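Local coordinates for protein putative branched-chain amino acid ABC transporter (Rhodospirillum rubrum ATCC 11170, PDB 3HUT) that probably binds branched-chain or related amino acids outside the cytoplasm and delivers them to an ABC transporter, at residues A[4-9]-A[70-75]; A[95-100]-A[300-305]. All blocks are in the same frame, centred on the assembly; numbering follows the deposited sequence.

Interaction 1. Residues A[4-9]-A[70-75]; sequences ALLLGY and DPRVVG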
# COMPACT_ATOMS: atom_id res chain seq x y z
N ALA A 4 10.48 28.03 -10.95
CA ALA A 4 10.09 26.94 -10.05
C ALA A 4 10.40 25.59 -10.69
O ALA A 4 10.21 25.42 -11.90
CB ALA A 4 8.60 27.03 -9.74
N LEU A 5 10.90 24.65 -9.90
CA LEU A 5 11.21 23.31 -10.40
C LEU A 5 9.89 22.64 -10.71
O LEU A 5 8.90 22.85 -10.01
CB LEU A 5 11.97 22.49 -9.35
CG LEU A 5 13.41 22.91 -9.06
CD1 LEU A 5 13.97 22.09 -7.90
CD2 LEU A 5 14.26 22.72 -10.31
N LEU A 6 9.87 21.82 -11.76
CA LEU A 6 8.65 21.14 -12.18
C LEU A 6 8.63 19.63 -12.08
O LEU A 6 9.57 18.95 -12.49
CB LEU A 6 8.32 21.51 -13.63
CG LEU A 6 7.21 22.52 -13.93
CD1 LEU A 6 7.58 23.88 -13.36
CD2 LEU A 6 7.01 22.60 -15.44
N LEU A 7 7.53 19.11 -11.56
CA LEU A 7 7.30 17.68 -11.45
C LEU A 7 5.98 17.43 -12.18
O LEU A 7 5.07 18.25 -12.12
CB LEU A 7 7.13 17.24 -9.99
CG LEU A 7 8.35 17.35 -9.07
CD1 LEU A 7 7.93 16.98 -7.66
CD2 LEU A 7 9.46 16.42 -9.57
N GLY A 8 5.89 16.32 -12.90
CA GLY A 8 4.65 16.02 -13.59
C GLY A 8 3.87 15.05 -12.73
O GLY A 8 4.46 14.36 -11.90
N TYR A 9 2.56 15.01 -12.89
CA TYR A 9 1.76 14.06 -12.12
C TYR A 9 0.61 13.61 -13.01
O TYR A 9 -0.29 14.39 -13.31
CB TYR A 9 1.21 14.72 -10.84
CG TYR A 9 0.77 13.74 -9.77
CD1 TYR A 9 0.77 14.11 -8.42
CD2 TYR A 9 0.37 12.44 -10.09
CE1 TYR A 9 0.39 13.21 -7.42
CE2 TYR A 9 -0.01 11.53 -9.09
CZ TYR A 9 0.01 11.93 -7.76
OH TYR A 9 -0.34 11.03 -6.77
N ASP A 70 9.16 18.14 -22.21
CA ASP A 70 9.27 19.40 -21.49
C ASP A 70 10.49 19.31 -20.57
O ASP A 70 10.43 18.71 -19.50
CB ASP A 70 8.02 19.66 -20.64
CG ASP A 70 8.04 21.03 -19.99
OD1 ASP A 70 9.13 21.61 -19.83
OD2 ASP A 70 6.95 21.53 -19.63
N PRO A 71 11.61 19.93 -20.98
CA PRO A 71 12.85 19.91 -20.20
C PRO A 71 12.73 20.37 -18.74
O PRO A 71 13.59 20.06 -17.92
CB PRO A 71 13.79 20.81 -21.01
CG PRO A 71 12.84 21.77 -21.66
CD PRO A 71 11.74 20.86 -22.12
N ARG A 72 11.67 21.09 -18.41
CA ARG A 72 11.50 21.55 -17.04
C ARG A 72 11.06 20.42 -16.11
O ARG A 72 11.36 20.44 -14.92
CB ARG A 72 10.49 22.69 -16.97
CG ARG A 72 10.86 23.88 -17.84
CD ARG A 72 9.93 25.05 -17.57
NE ARG A 72 8.52 24.67 -17.66
CZ ARG A 72 7.92 24.26 -18.77
NH1 ARG A 72 8.60 24.17 -19.91
NH2 ARG A 72 6.62 23.96 -18.75
N VAL A 73 10.35 19.44 -16.65
CA VAL A 73 9.87 18.32 -15.86
C VAL A 73 11.03 17.38 -15.54
O VAL A 73 11.55 16.70 -16.42
CB VAL A 73 8.78 17.55 -16.62
CG1 VAL A 73 8.27 16.40 -15.77
CG2 VAL A 73 7.64 18.50 -17.01
N VAL A 74 11.44 17.34 -14.28
CA VAL A 74 12.56 16.50 -13.88
C VAL A 74 12.15 15.15 -13.31
O VAL A 74 12.98 14.26 -13.13
CB VAL A 74 13.46 17.23 -12.86
CG1 VAL A 74 14.07 18.46 -13.51
CG2 VAL A 74 12.65 17.62 -11.64
N GLY A 75 10.86 15.00 -13.02
CA GLY A 75 10.38 13.75 -12.47
C GLY A 75 8.88 13.69 -12.63
O GLY A 75 8.22 14.72 -12.76
O HOH W 1 12.44 22.29 -13.37
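Leu-6 and Gly-8 on strand 5-11 are tied to Val-74 and Gly-75 on strand 73-78 by two backbone hydrogen bonds. The two are adjacent parallel strands of a five-stranded sheet, 5-11 lying between 46-52 and 73-78. Val-74 N donates to Leu-6 O at 3.0 Å, almost straight at the hydrogen (165°), and Gly-8 N donates to Gly-75 O at 2.8 Å. Each carbonyl also takes a CA-H...O contact, Val-73 CA reaching Leu-6 O at 3.4 Å and Leu-7 CA approaching Gly-75 O. Before these bonds, a water bridges the strands, accepting from Leu-6 N and donating to Arg-72 O at 2.6 Å.

Among the side chains, Leu-6 and Arg-72 run side by side, pointing the same way. Leu-6 CD2 rests 3.4 Å from Arg-72 NE and meets the guanidinium obliquely. A bend at chi3 (-52°) brings NE back toward this methyl. CD2 lies against the guanidinium and Arg-72 CB; leucine covers them without competing for their polar partners. Elsewhere Leu-7 CD2 packs on Val-74 CG2 at 4.0 Å, and Leu-7 also meets Met-289 and Leu-290 of helix 277-296. Gly-75 suits its place because a beta carbon there would stand tightly against Leu-7 CD2.

Within 70-75, Arg-72 NH2 forms a salt bridge with Asp-70 OD2 at 2.6 Å, while Asp-70 OD1 accepts from Arg-72 N in an Asx turn. With its charge thus paired locally, Arg-72 offers Leu-6 mainly a surface to lie along, and main-chain bonding joins the two strands directly.

Interaction 2. Residues A[95-100]-A[300-305]; sequences EGMPQL and VTRESL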
# COMPACT_ATOMS: atom_id res chain seq x y z
N GLU A 95 13.26 6.85 -21.96
CA GLU A 95 13.67 8.25 -22.06
C GLU A 95 14.51 8.77 -20.90
O GLU A 95 15.10 9.85 -21.01
CB GLU A 95 12.43 9.14 -22.24
CG GLU A 95 11.65 8.90 -23.52
CD GLU A 95 12.50 9.07 -24.77
OE1 GLU A 95 13.37 9.96 -24.77
OE2 GLU A 95 12.28 8.32 -25.75
N GLY A 96 14.56 8.03 -19.80
CA GLY A 96 15.35 8.48 -18.66
C GLY A 96 14.64 9.47 -17.75
O GLY A 96 15.21 10.48 -17.35
N MSE A 97 13.39 9.17 -17.45
CA MSE A 97 12.58 10.02 -16.57
C MSE A 97 12.22 9.20 -15.34
O MSE A 97 11.64 8.13 -15.46
CB MSE A 97 11.29 10.43 -17.28
CG MSE A 97 10.30 11.20 -16.41
SE MSE A 97 10.85 13.02 -16.05
CE MSE A 97 10.17 13.86 -17.68
N PRO A 98 12.58 9.68 -14.14
CA PRO A 98 12.25 8.93 -12.93
C PRO A 98 10.74 8.99 -12.67
O PRO A 98 10.14 10.07 -12.75
CB PRO A 98 13.07 9.63 -11.85
CG PRO A 98 13.09 11.05 -12.32
CD PRO A 98 13.34 10.90 -13.81
N GLN A 99 10.13 7.85 -12.37
CA GLN A 99 8.69 7.78 -12.14
C GLN A 99 8.36 7.18 -10.77
O GLN A 99 8.90 6.14 -10.40
CB GLN A 99 8.03 6.93 -13.24
CG GLN A 99 6.58 6.50 -12.94
CD GLN A 99 6.00 5.53 -13.97
OE1 GLN A 99 6.72 4.79 -14.63
NE2 GLN A 99 4.68 5.52 -14.09
N LEU A 100 7.50 7.85 -10.02
CA LEU A 100 7.10 7.34 -8.72
C LEU A 100 5.59 7.18 -8.66
O LEU A 100 4.86 8.17 -8.60
CB LEU A 100 7.57 8.28 -7.59
CG LEU A 100 7.07 7.91 -6.17
CD1 LEU A 100 7.41 6.48 -5.86
CD2 LEU A 100 7.70 8.85 -5.14
N VAL A 300 19.05 19.98 -9.85
CA VAL A 300 18.63 18.60 -10.05
C VAL A 300 18.33 18.26 -11.52
O VAL A 300 17.80 19.08 -12.26
CB VAL A 300 17.36 18.30 -9.21
CG1 VAL A 300 16.28 19.31 -9.53
CG2 VAL A 300 16.85 16.89 -9.48
N THR A 301 18.70 17.05 -11.93
CA THR A 301 18.43 16.58 -13.28
C THR A 301 17.63 15.28 -13.14
O THR A 301 17.53 14.72 -12.05
CB THR A 301 19.71 16.25 -14.06
OG1 THR A 301 20.40 15.18 -13.42
CG2 THR A 301 20.62 17.47 -14.14
N ARG A 302 17.08 14.81 -14.25
CA ARG A 302 16.30 13.58 -14.25
C ARG A 302 17.16 12.44 -13.72
O ARG A 302 16.70 11.61 -12.94
CB ARG A 302 15.81 13.28 -15.66
CG ARG A 302 14.77 14.28 -16.16
CD ARG A 302 14.34 14.03 -17.60
NE ARG A 302 13.29 14.97 -17.97
CZ ARG A 302 12.78 15.11 -19.19
NH1 ARG A 302 13.20 14.37 -20.20
NH2 ARG A 302 11.83 16.02 -19.40
N GLU A 303 18.42 12.42 -14.16
CA GLU A 303 19.37 11.38 -13.76
C GLU A 303 19.72 11.45 -12.27
O GLU A 303 19.74 10.42 -11.59
CB GLU A 303 20.66 11.50 -14.58
CG GLU A 303 20.45 11.65 -16.08
CD GLU A 303 19.83 12.99 -16.46
OE1 GLU A 303 20.37 14.04 -16.05
OE2 GLU A 303 18.79 13.00 -17.16
N SER A 304 20.02 12.64 -11.78
CA SER A 304 20.37 12.79 -10.37
C SER A 304 19.16 12.54 -9.49
O SER A 304 19.29 12.05 -8.37
CB SER A 304 20.95 14.18 -10.10
OG SER A 304 19.94 15.18 -10.09
N LEU A 305 17.97 12.87 -10.00
CA LEU A 305 16.75 12.65 -9.23
C LEU A 305 16.46 11.15 -9.14
O LEU A 305 15.95 10.68 -8.13
CB LEU A 305 15.56 13.38 -9.87
CG LEU A 305 14.20 13.21 -9.18
CD1 LEU A 305 14.33 13.48 -7.68
CD2 LEU A 305 13.19 14.16 -9.81
O HOH W 2 15.33 12.43 -20.52
O HOH W 3 17.66 11.13 -18.23
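The first turn of helix 302-310 packs against the link from helix 82-95 to strand 99-101, where Arg-302 stretches past Gly-96 and Met-97. Arg-302 CB touches Gly-96 O at 3.3 Å. Gly-96 leaves the helix with positive phi (83°), a conformation glycine takes easily. Met-97, here selenomethionine, crosses the arginine obliquely: its chi3 of 84° swings CE over one guanidinium face, 3.0 Å above the plane and offset toward the rim.

This link closes a beta-alpha-beta crossover from strand 73-78 to strand 99-101. Helix 302-310 starts with a capping box, in which Ser-304 N donates to Thr-301 OG1 at 3.0 Å and Thr-301 N to Ser-304 OG at 2.9 Å. Beyond it, Pro-98 lies at about a right angle to both Arg-302 and Leu-305. Its CG meets Leu-305 CG at 4.0 Å, two compact apolar groups suited to a buried seam.

Arginine suits this place because its several N-H groups can reach separate backbone carbonyls: NE on Val-73 O, NH2 on Val-68 O, and NH1 through an in-plane water on Glu-95 O. An alanine at Arg-302 would probably leave Val-73 O and Val-68 O without these donors and open a gap over Met-97 CE.

The centres of the two interactions lie about 10 Å apart, and both reach the same parallel sheet, where strand 73-78 stands between 5-11 and 99-101. They are in series along the chain: 4-9 meets 70-75 before 95-100 begins, while 300-305 arrives some 200 residues later, after most of the parallel strands of the second sheet, among them 141-147 and 197-201; its last strands follow later. The interactions touch directly, since the guanidinium of Arg-302 reaches the backbone of 70-75, and Leu-305 and Pro-98 pack near Val-74 O. Together they unite early and late parts of the sequence in one lobe, consistent with the two-lobed fold of the leucine-binding protein family, in which the chain crosses between lobes more than once.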